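Local coordinates for protein oxalate--CoA ligase (Arabidopsis thaliana, PDB 5IE2) that belongs to the ANL superfamily of AMP-binding enzymes and holds adenosine-5'-triphosphate in a pocket of its fold, at residues A[45-50]-A[74-79]; A[51-56]-A[104-109]; A[238-243]-A[264-269]; A[247-252]-A[280-285]. One frame throughout, in Å; residues are numbered along the deposited sequence.

Contact 1. Residues A[45-50]-A[74-79]; sequences SRLVSD and LAVIRA
Leu47 reaches from helix 33-50 over the shoulder formed by Ala75 and Val76 on helix 67-78, and the contact is helix-to-helix packing. Helix 67-78 is the crossover helix of a beta-alpha-beta unit, since it links the neighbouring parallel strands 58-61 and 82-85. Leu47 does its touching with one methyl: Leu47 CD1 lies 3.8 Å from Val76 CG2, and Leu47 CD1 also comes within 3.8 Å of the backbone N of Val76. Leu47 CD1 also meets Ala75 CB at 4.1 Å. With chi1 at -68°, Leu47 CG stands opposite its carbonyl carbon, and the side chain crosses Val76 at a slant rather than running alongside it. Part of the surface that CD1 meets is thus backbone, which the small side chain of Ala75 probably allows.

One residue further on, the two segments come to a CA-CA separation of 6.5 Å between Val48 and Ala79, where helix 67-78 has just given up helical geometry. A salt bridge from Arg78 to Glu41 ties the same two helices together. Val48 is turned so that CG1 is anti to the backbone N (chi1 177°), which leaves its other branch to make the touch: Val48 CG2 against Ala79 CB at 3.7 Å.

Contact 2. Residues A[51-56]-A[104-109]; sequences AGIKPG and SKLLLT
Residues 51-56 form the loop that leaves helix 33-50, and Gly52, with phi at 67°, swings the chain out of the helical path. Across from it, residues 104-109 turn a corner at Lys105 and then run as an extended strand. The backbones stay well apart, the CA atoms of Ala51 and Leu106 being 8.4 Å from each other, so the contact is made by side chains alone. The loop is the alpha-to-beta connection from helix 33-50 to strand 58-61, and it packs on strand 104-110, an inner member of a mixed five-strand sheet, lying between strands 58-61 and 127-132 and parallel to both.

Leu106 is the hub. Its CG is anti to the backbone N (chi1 171°), and one methyl meets both partners from the loop. The Ile53 side chain crosses that of Leu106 at about a right angle, end methyl to branch methyl; Ile53 also packs on Val59 and Ala81, while Leu106 leans on Ser127 and Val129 of the next strand. The leucine thus spans from the loop to the neighbouring strand. The CB of Ala51 is directed toward the strand segment, and its contact is the looser one, with Ala51 CB 4.5 Å from Leu106 CD2. The closer approach belongs to the isoleucine: Ile53 CD1 sits 4.1 Å from Leu106 CD2.

Contact 3. Residues A[238-243]-A[264-269]; sequences GRFSAT and HQIILD
Phe240 sets its outer ring atoms against two consecutive isoleucines of helix 261-273. Ile266 meets the ring at its edge, near the ring plane, with Ile266 CG2 3.9 Å from Phe240 CE2. Ile267 approaches obliquely, and Ile267 CG1 lies 3.8 Å from Phe240 CZ. The two side chains Phe240 and Ile266 run past each other in opposite directions, whereas Phe240 and Ile267 cross at a slant. The methyl Ile266 CG2 has a second neighbour in Ala242 CB at 4.0 Å, so it touches both ring and alanine.

The ring reaches these atoms because CG is anti to the backbone N, at chi1 169°. One face of the Phe240 ring is met, off toward the rim, by the backbone of its own segment: Ala242 N lies 3.8 Å above the ring plane. These residues are the approach to, and first turn of, helix 242-251, packed beside helix 261-273, which is the crossover helix of the beta-alpha-beta unit joining parallel strands 256-259 and 284-287.

Further out, Phe245 of helix 242-251 touches both Phe240 and Ile267, and Phe304 of helix 294-304 also packs on Ile267. Ser241 is the N-cap of helix 242-251: Ser241 OG accepts a hydrogen bond from the backbone N of Thr244 and a weak one from Thr243 N, at 3.2 Å.

Contact 4. Residues A[247-252]-A[280-285]; sequences PDMKKY and PKLRFI
Met249 and Leu282 meet at about a right angle, the thioether chain running out from helix 242-251 and ending on the fork of the leucine. Its terminal methyl sits evenly between the branches: Met249 CE is 3.8 Å from Leu282 CD1, and Met249 CE is again 3.8 Å from Leu282 CD2. The methionine is bent at its last two torsions (chi2 -80°, chi3 -73°), so its methyl curls round instead of extending straight.

The next residue repeats the perpendicular crossing with a different group. The aliphatic stem of Lys250 passes across the Pro280 ring, and Lys250 CG lies 3.8 Å from Pro280 CD. The same two residues have the nearest CA atoms of the two segments, 6.0 Å apart between Lys250 and Pro280. A bend at chi3 carries the lysine onward to a salt bridge with Glu276 and a hydrogen bond to the carbonyl O of Glu278; the stem thus packs while the ammonium is paired.

Met249 also touches Val207 and Tyr257, which belong to two different sheets, and Leu282 shares Tyr257. The contact packs helix 242-251 against the beta-alpha-beta unit of strand 256-259, helix 261-273 and strand 284-287, at the loop where helix 261-273 leads into strand 284-287.

In the fold
The four contacts form two pairs, and all rest on apolar side-chain packing. Contacts 1 and 2 are buried, adjoin along helix 33-50 and its exit, and have centres 8 Å apart; a probable hydrogen bond from Ile53 N to Leu47 O ties them, and Val76 packs on Leu108. Contacts 3 and 4 are only partly buried. They share helix 242-251, with centres 14 Å apart, and touch where His264 meets Ile285. Aliphatic groups alone meet in the first pair, whereas the second adds an aromatic ring, a thioether and a lysine stem whose charged end is paired. Between the pairs, centres lie 34 to 37 Å apart, without touching.

Contact 1. Residues A[45-50]-A[74-79]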
loop_
_atom_site.group_PDB
_atom_site.type_symbol
_atom_site.label_atom_id
_atom_site.label_comp_id
_atom_site.label_asym_id
_atom_site.label_seq_id
_atom_site.Cartn_x
_atom_site.Cartn_y
_atom_site.Cartn_z
ATOM N N SER A 45 -24.373 14.083 1.052
ATOM C CA SER A 45 -25.530 14.851 1.509
ATOM C C SER A 45 -26.312 14.104 2.576
ATOM O O SER A 45 -26.754 14.718 3.573
ATOM C CB SER A 45 -26.450 15.183 0.345
ATOM O OG SER A 45 -25.914 16.282 -0.353
ATOM N N ARG A 46 -26.486 12.790 2.372
ATOM C CA ARG A 46 -27.172 12.016 3.384
ATOM C C ARG A 46 -26.356 11.943 4.689
ATOM O O ARG A 46 -26.928 11.988 5.792
ATOM C CB ARG A 46 -27.471 10.610 2.874
ATOM C CG ARG A 46 -28.446 10.649 1.711
ATOM C CD ARG A 46 -29.861 10.508 2.199
ATOM N NE ARG A 46 -30.155 9.096 2.482
ATOM C CZ ARG A 46 -30.778 8.647 3.571
ATOM N NH1 ARG A 46 -31.205 9.500 4.495
ATOM N NH2 ARG A 46 -31.002 7.338 3.723
ATOM N N LEU A 47 -25.045 11.773 4.579
ATOM C CA LEU A 47 -24.217 11.751 5.813
ATOM C C LEU A 47 -24.387 13.051 6.625
ATOM O O LEU A 47 -24.522 13.017 7.860
ATOM C CB LEU A 47 -22.721 11.580 5.470
ATOM C CG LEU A 47 -22.337 10.220 4.881
ATOM C CD1 LEU A 47 -20.825 10.202 4.526
ATOM C CD2 LEU A 47 -22.639 9.140 5.937
ATOM N N VAL A 48 -24.361 14.191 5.937
ATOM C CA VAL A 48 -24.477 15.457 6.649
ATOM C C VAL A 48 -25.900 15.669 7.198
ATOM O O VAL A 48 -26.064 15.995 8.365
ATOM C CB VAL A 48 -24.080 16.643 5.738
ATOM C CG1 VAL A 48 -24.266 17.982 6.447
ATOM C CG2 VAL A 48 -22.632 16.504 5.302
ATOM N N SER A 49 -26.918 15.486 6.362
ATOM C CA SER A 49 -28.301 15.819 6.744
ATOM C C SER A 49 -28.945 14.802 7.661
ATOM O O SER A 49 -29.768 15.153 8.487
ATOM C CB SER A 49 -29.199 15.926 5.513
ATOM O OG SER A 49 -28.778 17.006 4.687
ATOM N N ASP A 50 -28.629 13.533 7.462
ATOM C CA ASP A 50 -29.375 12.475 8.128
ATOM C C ASP A 50 -28.565 11.682 9.135
ATOM O O ASP A 50 -29.137 11.078 10.058
ATOM C CB ASP A 50 -29.960 11.518 7.089
ATOM C CG ASP A 50 -30.930 12.229 6.121
ATOM O OD1 ASP A 50 -31.676 13.135 6.572
ATOM O OD2 ASP A 50 -30.960 11.891 4.921
ATOM N N LEU A 74 -15.209 8.145 -0.401
ATOM C CA LEU A 74 -15.145 9.495 -0.982
ATOM C C LEU A 74 -16.272 10.396 -0.467
ATOM O O LEU A 74 -16.092 11.623 -0.428
ATOM C CB LEU A 74 -15.208 9.409 -2.510
ATOM C CG LEU A 74 -13.900 8.784 -3.057
ATOM C CD1 LEU A 74 -13.980 8.486 -4.557
ATOM C CD2 LEU A 74 -12.624 9.729 -2.766
ATOM N N ALA A 75 -17.436 9.802 -0.111
ATOM C CA ALA A 75 -18.559 10.608 0.462
ATOM C C ALA A 75 -18.180 11.134 1.841
ATOM O O ALA A 75 -18.494 12.270 2.188
ATOM C CB ALA A 75 -19.866 9.793 0.548
ATOM N N VAL A 76 -17.526 10.298 2.638
ATOM C CA VAL A 76 -17.063 10.728 3.972
ATOM C C VAL A 76 -16.136 11.925 3.773
ATOM O O VAL A 76 -16.286 12.988 4.463
ATOM C CB VAL A 76 -16.360 9.584 4.749
ATOM C CG1 VAL A 76 -15.545 10.154 5.957
ATOM C CG2 VAL A 76 -17.440 8.550 5.228
ATOM N N ILE A 77 -15.148 11.758 2.891
ATOM C CA ILE A 77 -14.211 12.900 2.775
ATOM C C ILE A 77 -14.839 14.159 2.201
ATOM O O ILE A 77 -14.554 15.307 2.615
ATOM C CB ILE A 77 -13.049 12.422 1.934
ATOM C CG1 ILE A 77 -12.288 11.405 2.778
ATOM C CG2 ILE A 77 -12.208 13.494 1.471
ATOM C CD1 ILE A 77 -11.260 10.705 1.986
ATOM N N ARG A 78 -15.750 13.957 1.261
ATOM C CA ARG A 78 -16.512 15.082 0.681
ATOM C C ARG A 78 -17.301 15.848 1.727
ATOM O O ARG A 78 -17.403 17.091 1.657
ATOM C CB ARG A 78 -17.474 14.519 -0.415
ATOM C CG ARG A 78 -18.390 15.611 -1.039
ATOM C CD ARG A 78 -17.559 16.699 -1.805
ATOM N NE ARG A 78 -18.537 17.587 -2.449
ATOM C CZ ARG A 78 -18.690 18.887 -2.200
ATOM N NH1 ARG A 78 -17.881 19.526 -1.368
ATOM N NH2 ARG A 78 -19.666 19.549 -2.813
ATOM N N ALA A 79 -17.831 15.130 2.733
ATOM C CA ALA A 79 -18.605 15.760 3.805
ATOM C C ALA A 79 -17.699 16.439 4.863
ATOM O O ALA A 79 -18.172 16.834 5.930
ATOM C CB ALA A 79 -19.519 14.721 4.465
#

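Contact 2. Residues A[51-56]-A[104-109]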
loop_
_atom_site.group_PDB
_atom_site.type_symbol
_atom_site.label_atom_id
_atom_site.label_comp_id
_atom_site.label_asym_id
_atom_site.label_seq_id
_atom_site.Cartn_x
_atom_site.Cartn_y
_atom_site.Cartn_z
ATOM N N ALA A 51 -27.244 11.673 8.983
ATOM C CA ALA A 51 -26.381 10.935 9.913
ATOM C C ALA A 51 -25.636 11.895 10.827
ATOM O O ALA A 51 -24.854 11.480 11.680
ATOM C CB ALA A 51 -25.391 10.006 9.141
ATOM N N GLY A 52 -25.868 13.190 10.642
ATOM C CA GLY A 52 -25.298 14.196 11.522
ATOM C C GLY A 52 -23.781 14.359 11.471
ATOM O O GLY A 52 -23.167 14.786 12.429
ATOM N N ILE A 53 -23.166 14.012 10.352
ATOM C CA ILE A 53 -21.715 14.116 10.233
ATOM C C ILE A 53 -21.290 15.597 10.042
ATOM O O ILE A 53 -21.744 16.292 9.139
ATOM C CB ILE A 53 -21.209 13.242 9.063
ATOM C CG1 ILE A 53 -21.526 11.767 9.350
ATOM C CG2 ILE A 53 -19.713 13.423 8.819
ATOM C CD1 ILE A 53 -21.063 11.273 10.735
ATOM N N LYS A 54 -20.420 16.043 10.933
ATOM C CA LYS A 54 -19.923 17.417 10.994
ATOM C C LYS A 54 -18.463 17.468 10.565
ATOM O O LYS A 54 -17.755 16.458 10.674
ATOM C CB LYS A 54 -20.040 17.947 12.444
ATOM C CG LYS A 54 -21.420 17.930 13.070
ATOM C CD LYS A 54 -22.340 18.934 12.405
ATOM C CE LYS A 54 -23.711 19.097 13.155
ATOM N NZ LYS A 54 -24.676 17.925 13.037
ATOM N N PRO A 55 -17.981 18.631 10.101
ATOM C CA PRO A 55 -16.571 18.700 9.688
ATOM C C PRO A 55 -15.627 18.252 10.811
ATOM O O PRO A 55 -15.858 18.583 11.971
ATOM C CB PRO A 55 -16.365 20.197 9.342
ATOM C CG PRO A 55 -17.774 20.669 8.903
ATOM C CD PRO A 55 -18.712 19.887 9.856
ATOM N N GLY A 56 -14.637 17.419 10.482
ATOM C CA GLY A 56 -13.706 16.918 11.476
ATOM C C GLY A 56 -14.175 15.607 12.122
ATOM O O GLY A 56 -13.383 14.957 12.803
ATOM N N SER A 104 -13.819 7.338 16.260
ATOM C CA SER A 104 -14.913 7.124 15.334
ATOM C C SER A 104 -16.281 7.465 15.944
ATOM O O SER A 104 -16.566 7.082 17.076
ATOM C CB SER A 104 -14.899 5.649 14.848
ATOM O OG SER A 104 -13.795 5.475 13.966
ATOM N N LYS A 105 -17.113 8.155 15.172
ATOM C CA LYS A 105 -18.467 8.557 15.577
ATOM C C LYS A 105 -19.535 7.779 14.821
ATOM O O LYS A 105 -20.716 7.876 15.120
ATOM C CB LYS A 105 -18.686 10.068 15.339
ATOM C CG LYS A 105 -18.254 10.934 16.533
ATOM C CD LYS A 105 -17.838 12.350 16.132
ATOM C CE LYS A 105 -17.144 13.073 17.314
ATOM N NZ LYS A 105 -17.834 12.829 18.624
ATOM N N LEU A 106 -19.128 7.033 13.813
ATOM C CA LEU A 106 -20.061 6.266 12.964
ATOM C C LEU A 106 -19.286 5.080 12.352
ATOM O O LEU A 106 -18.111 5.233 11.974
ATOM C CB LEU A 106 -20.655 7.175 11.850
ATOM C CG LEU A 106 -21.470 6.499 10.744
ATOM C CD1 LEU A 106 -22.755 5.905 11.306
ATOM C CD2 LEU A 106 -21.758 7.444 9.558
ATOM N N LEU A 107 -19.934 3.934 12.229
ATOM C CA LEU A 107 -19.364 2.755 11.571
ATOM C C LEU A 107 -20.177 2.464 10.323
ATOM O O LEU A 107 -21.388 2.253 10.416
ATOM C CB LEU A 107 -19.405 1.523 12.493
ATOM C CG LEU A 107 -19.016 0.216 11.783
ATOM C CD1 LEU A 107 -17.551 0.250 11.313
ATOM C CD2 LEU A 107 -19.271 -0.968 12.753
ATOM N N LEU A 108 -19.538 2.459 9.147
ATOM C CA LEU A 108 -20.221 2.031 7.915
ATOM C C LEU A 108 -19.787 0.626 7.511
ATOM O O LEU A 108 -18.590 0.286 7.594
ATOM C CB LEU A 108 -19.888 2.985 6.746
ATOM C CG LEU A 108 -20.291 4.449 6.959
ATOM C CD1 LEU A 108 -19.625 5.280 5.855
ATOM C CD2 LEU A 108 -21.814 4.461 6.796
ATOM N N THR A 109 -20.756 -0.183 7.058
ATOM C CA THR A 109 -20.480 -1.503 6.510
ATOM C C THR A 109 -21.408 -1.755 5.335
ATOM O O THR A 109 -22.320 -0.959 5.085
ATOM C CB THR A 109 -20.723 -2.678 7.549
ATOM O OG1 THR A 109 -22.132 -2.811 7.752
ATOM C CG2 THR A 109 -20.067 -2.435 8.926
#

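Contact 3. Residues A[238-243]-A[264-269]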
loop_
_atom_site.group_PDB
_atom_site.type_symbol
_atom_site.label_atom_id
_atom_site.label_comp_id
_atom_site.label_asym_id
_atom_site.label_seq_id
_atom_site.Cartn_x
_atom_site.Cartn_y
_atom_site.Cartn_z
ATOM N N GLY A 238 -14.282 -9.226 -4.136
ATOM C CA GLY A 238 -13.860 -8.240 -3.157
ATOM C C GLY A 238 -12.459 -8.399 -2.594
ATOM O O GLY A 238 -12.107 -7.730 -1.568
ATOM N N ARG A 239 -11.674 -9.275 -3.234
ATOM C CA ARG A 239 -10.271 -9.514 -2.873
ATOM C C ARG A 239 -9.518 -10.109 -4.062
ATOM O O ARG A 239 -10.126 -10.594 -5.011
ATOM C CB ARG A 239 -10.164 -10.464 -1.663
ATOM C CG ARG A 239 -10.508 -11.847 -2.054
ATOM C CD ARG A 239 -10.641 -12.801 -0.877
ATOM N NE ARG A 239 -11.238 -14.051 -1.361
ATOM C CZ ARG A 239 -12.537 -14.356 -1.300
ATOM N NH1 ARG A 239 -13.404 -13.524 -0.736
ATOM N NH2 ARG A 239 -12.967 -15.511 -1.793
ATOM N N PHE A 240 -8.195 -10.081 -4.007
ATOM C CA PHE A 240 -7.384 -10.643 -5.084
ATOM C C PHE A 240 -7.669 -12.116 -5.266
ATOM O O PHE A 240 -7.769 -12.850 -4.275
ATOM C CB PHE A 240 -5.910 -10.428 -4.763
ATOM C CG PHE A 240 -4.966 -11.190 -5.663
ATOM C CD1 PHE A 240 -4.868 -10.893 -7.005
ATOM C CD2 PHE A 240 -4.226 -12.245 -5.145
ATOM C CE1 PHE A 240 -3.971 -11.616 -7.804
ATOM C CE2 PHE A 240 -3.342 -12.965 -5.947
ATOM C CZ PHE A 240 -3.232 -12.651 -7.257
ATOM N N SER A 241 -7.802 -12.547 -6.518
ATOM C CA SER A 241 -7.870 -13.971 -6.868
ATOM C C SER A 241 -6.878 -14.256 -7.976
ATOM O O SER A 241 -6.929 -13.589 -9.000
ATOM C CB SER A 241 -9.300 -14.354 -7.357
ATOM O OG SER A 241 -9.298 -15.572 -8.100
ATOM N N ALA A 242 -5.974 -15.207 -7.803
ATOM C CA ALA A 242 -5.031 -15.461 -8.902
ATOM C C ALA A 242 -5.757 -16.004 -10.155
ATOM O O ALA A 242 -5.329 -15.805 -11.302
ATOM C CB ALA A 242 -3.940 -16.431 -8.465
ATOM N N THR A 243 -6.878 -16.673 -9.945
ATOM C CA THR A 243 -7.549 -17.298 -11.083
ATOM C C THR A 243 -8.337 -16.291 -11.903
ATOM O O THR A 243 -8.504 -16.487 -13.099
ATOM C CB THR A 243 -8.468 -18.465 -10.624
ATOM O OG1 THR A 243 -9.511 -17.969 -9.791
ATOM C CG2 THR A 243 -7.686 -19.397 -9.818
ATOM N N HIS A 264 2.976 -10.414 -6.519
ATOM C CA HIS A 264 3.637 -10.687 -7.795
ATOM C C HIS A 264 4.127 -12.164 -7.858
ATOM O O HIS A 264 4.029 -12.810 -8.897
ATOM C CB HIS A 264 4.845 -9.764 -8.024
ATOM C CG HIS A 264 4.463 -8.350 -8.317
ATOM N ND1 HIS A 264 3.602 -8.017 -9.342
ATOM C CD2 HIS A 264 4.802 -7.184 -7.712
ATOM C CE1 HIS A 264 3.463 -6.699 -9.381
ATOM N NE2 HIS A 264 4.185 -6.169 -8.406
ATOM N N GLN A 265 4.657 -12.677 -6.748
ATOM C CA GLN A 265 5.121 -14.094 -6.735
ATOM C C GLN A 265 3.961 -15.064 -6.945
ATOM O O GLN A 265 4.120 -16.078 -7.669
ATOM C CB GLN A 265 5.843 -14.422 -5.431
ATOM C CG GLN A 265 7.258 -13.786 -5.373
ATOM C CD GLN A 265 7.846 -13.829 -3.977
ATOM O OE1 GLN A 265 7.356 -13.139 -3.061
ATOM N NE2 GLN A 265 8.909 -14.653 -3.787
ATOM N N ILE A 266 2.828 -14.788 -6.316
ATOM C CA ILE A 266 1.643 -15.646 -6.574
ATOM C C ILE A 266 1.183 -15.613 -8.049
ATOM O O ILE A 266 0.821 -16.665 -8.636
ATOM C CB ILE A 266 0.472 -15.237 -5.638
ATOM C CG1 ILE A 266 0.890 -15.554 -4.209
ATOM C CG2 ILE A 266 -0.852 -15.937 -6.037
ATOM C CD1 ILE A 266 -0.033 -15.067 -3.134
ATOM N N ILE A 267 1.208 -14.420 -8.653
ATOM C CA ILE A 267 0.846 -14.239 -10.071
ATOM C C ILE A 267 1.832 -14.987 -10.960
ATOM O O ILE A 267 1.451 -15.616 -11.961
ATOM C CB ILE A 267 0.832 -12.751 -10.414
ATOM C CG1 ILE A 267 -0.364 -12.083 -9.694
ATOM C CG2 ILE A 267 0.809 -12.499 -11.948
ATOM C CD1 ILE A 267 -0.291 -10.483 -9.737
ATOM N N LEU A 268 3.115 -14.942 -10.589
ATOM C CA LEU A 268 4.139 -15.710 -11.348
ATOM C C LEU A 268 3.946 -17.218 -11.220
ATOM O O LEU A 268 4.069 -17.949 -12.218
ATOM C CB LEU A 268 5.542 -15.366 -10.898
ATOM C CG LEU A 268 6.023 -14.019 -11.465
ATOM C CD1 LEU A 268 7.338 -13.649 -10.770
ATOM C CD2 LEU A 268 6.241 -14.118 -12.956
ATOM N N ASP A 269 3.636 -17.674 -10.016
ATOM C CA ASP A 269 3.350 -19.104 -9.802
ATOM C C ASP A 269 2.178 -19.550 -10.708
ATOM O O ASP A 269 2.189 -20.670 -11.313
ATOM C CB ASP A 269 2.953 -19.406 -8.348
ATOM C CG ASP A 269 4.133 -19.332 -7.333
ATOM O OD1 ASP A 269 5.335 -19.415 -7.715
ATOM O OD2 ASP A 269 3.820 -19.201 -6.116
#

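Contact 4. Residues A[247-252]-A[280-285]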
loop_
_atom_site.group_PDB
_atom_site.type_symbol
_atom_site.label_atom_id
_atom_site.label_comp_id
_atom_site.label_asym_id
_atom_site.label_seq_id
_atom_site.Cartn_x
_atom_site.Cartn_y
_atom_site.Cartn_z
ATOM N N PRO A 247 -8.127 -12.786 -16.470
ATOM C CA PRO A 247 -9.399 -12.541 -17.190
ATOM C C PRO A 247 -9.989 -11.139 -16.974
ATOM O O PRO A 247 -10.509 -10.543 -17.935
ATOM C CB PRO A 247 -10.312 -13.622 -16.636
ATOM C CG PRO A 247 -9.364 -14.784 -16.420
ATOM C CD PRO A 247 -8.116 -14.135 -15.852
ATOM N N ASP A 248 -9.912 -10.633 -15.741
ATOM C CA ASP A 248 -10.362 -9.263 -15.461
ATOM C C ASP A 248 -9.492 -8.216 -16.148
ATOM O O ASP A 248 -10.019 -7.223 -16.669
ATOM C CB ASP A 248 -10.396 -8.990 -13.958
ATOM C CG ASP A 248 -11.630 -9.601 -13.262
ATOM O OD1 ASP A 248 -12.578 -10.021 -13.980
ATOM O OD2 ASP A 248 -11.643 -9.658 -12.007
ATOM N N MET A 249 -8.176 -8.419 -16.126
ATOM C CA MET A 249 -7.266 -7.458 -16.756
ATOM C C MET A 249 -7.576 -7.376 -18.250
ATOM O O MET A 249 -7.504 -6.296 -18.841
ATOM C CB MET A 249 -5.800 -7.856 -16.560
ATOM C CG MET A 249 -5.308 -7.775 -15.099
ATOM S SD MET A 249 -4.882 -6.053 -14.594
ATOM C CE MET A 249 -3.309 -5.816 -15.501
ATOM N N LYS A 250 -7.855 -8.537 -18.879
ATOM C CA LYS A 250 -8.174 -8.487 -20.312
ATOM C C LYS A 250 -9.514 -7.846 -20.574
ATOM O O LYS A 250 -9.627 -6.929 -21.405
ATOM C CB LYS A 250 -8.175 -9.902 -20.942
ATOM C CG LYS A 250 -6.838 -10.522 -20.980
ATOM C CD LYS A 250 -7.050 -11.968 -21.527
ATOM C CE LYS A 250 -6.070 -12.921 -20.941
ATOM N NZ LYS A 250 -6.095 -14.193 -21.754
ATOM N N LYS A 251 -10.539 -8.329 -19.866
ATOM C CA LYS A 251 -11.893 -7.933 -20.175
ATOM C C LYS A 251 -12.099 -6.426 -19.989
ATOM O O LYS A 251 -12.852 -5.805 -20.698
ATOM C CB LYS A 251 -12.867 -8.676 -19.261
ATOM C CG LYS A 251 -14.321 -8.258 -19.411
ATOM C CD LYS A 251 -15.209 -9.190 -18.560
ATOM C CE LYS A 251 -16.678 -8.692 -18.590
ATOM N NZ LYS A 251 -17.616 -9.506 -17.730
ATOM N N TYR A 252 -11.418 -5.860 -18.988
ATOM C CA TYR A 252 -11.589 -4.448 -18.710
ATOM C C TYR A 252 -10.419 -3.606 -19.205
ATOM O O TYR A 252 -10.252 -2.476 -18.742
ATOM C CB TYR A 252 -11.841 -4.249 -17.197
ATOM C CG TYR A 252 -13.173 -4.890 -16.794
ATOM C CD1 TYR A 252 -14.390 -4.203 -17.007
ATOM C CD2 TYR A 252 -13.216 -6.184 -16.291
ATOM C CE1 TYR A 252 -15.622 -4.781 -16.648
ATOM C CE2 TYR A 252 -14.451 -6.805 -15.955
ATOM C CZ TYR A 252 -15.641 -6.123 -16.190
ATOM O OH TYR A 252 -16.865 -6.741 -15.868
ATOM N N PRO A 280 -2.496 -9.356 -22.007
ATOM C CA PRO A 280 -2.597 -8.001 -22.544
ATOM C C PRO A 280 -1.226 -7.310 -22.535
ATOM O O PRO A 280 -0.356 -7.687 -21.740
ATOM C CB PRO A 280 -3.579 -7.318 -21.604
ATOM C CG PRO A 280 -3.468 -8.090 -20.315
ATOM C CD PRO A 280 -3.148 -9.524 -20.707
ATOM N N LYS A 281 -1.013 -6.357 -23.443
ATOM C CA LYS A 281 0.221 -5.566 -23.454
ATOM C C LYS A 281 0.102 -4.420 -22.471
ATOM O O LYS A 281 -0.577 -3.459 -22.764
ATOM C CB LYS A 281 0.514 -4.972 -24.842
ATOM C CG LYS A 281 1.859 -5.361 -25.450
ATOM C CD LYS A 281 1.785 -5.472 -27.018
ATOM C CE LYS A 281 3.106 -5.073 -27.722
ATOM N NZ LYS A 281 3.140 -5.340 -29.208
ATOM N N LEU A 282 0.777 -4.494 -21.335
ATOM C CA LEU A 282 0.650 -3.414 -20.323
ATOM C C LEU A 282 1.717 -2.342 -20.562
ATOM O O LEU A 282 2.810 -2.641 -21.070
ATOM C CB LEU A 282 0.819 -4.009 -18.932
ATOM C CG LEU A 282 -0.141 -5.124 -18.608
ATOM C CD1 LEU A 282 0.140 -5.714 -17.178
ATOM C CD2 LEU A 282 -1.617 -4.642 -18.734
ATOM N N ARG A 283 1.418 -1.106 -20.185
ATOM C CA ARG A 283 2.387 -0.038 -20.182
ATOM C C ARG A 283 3.502 -0.305 -19.163
ATOM O O ARG A 283 4.675 -0.056 -19.437
ATOM C CB ARG A 283 1.714 1.316 -19.847
ATOM C CG ARG A 283 0.906 1.915 -20.940
ATOM C CD ARG A 283 1.043 3.490 -20.885
ATOM N NE ARG A 283 0.398 4.033 -19.730
ATOM C CZ ARG A 283 0.993 4.773 -18.795
ATOM N NH1 ARG A 283 2.300 5.077 -18.844
ATOM N NH2 ARG A 283 0.249 5.232 -17.816
ATOM N N PHE A 284 3.127 -0.798 -17.996
ATOM C CA PHE A 284 4.106 -1.108 -16.941
ATOM C C PHE A 284 3.446 -1.949 -15.871
ATOM O O PHE A 284 2.212 -2.050 -15.773
ATOM C CB PHE A 284 4.712 0.178 -16.293
ATOM C CG PHE A 284 3.701 1.004 -15.533
ATOM C CD1 PHE A 284 3.525 0.858 -14.158
ATOM C CD2 PHE A 284 2.901 1.915 -16.206
ATOM C CE1 PHE A 284 2.588 1.637 -13.480
ATOM C CE2 PHE A 284 1.979 2.694 -15.539
ATOM C CZ PHE A 284 1.806 2.558 -14.179
ATOM N N ILE A 285 4.284 -2.544 -15.040
ATOM C CA ILE A 285 3.836 -3.283 -13.874
ATOM C C ILE A 285 4.568 -2.630 -12.713
ATOM O O ILE A 285 5.744 -2.375 -12.838
ATOM C CB ILE A 285 4.183 -4.790 -13.974
ATOM C CG1 ILE A 285 3.248 -5.458 -15.017
ATOM C CG2 ILE A 285 4.025 -5.498 -12.565
ATOM C CD1 ILE A 285 3.757 -6.916 -15.382
#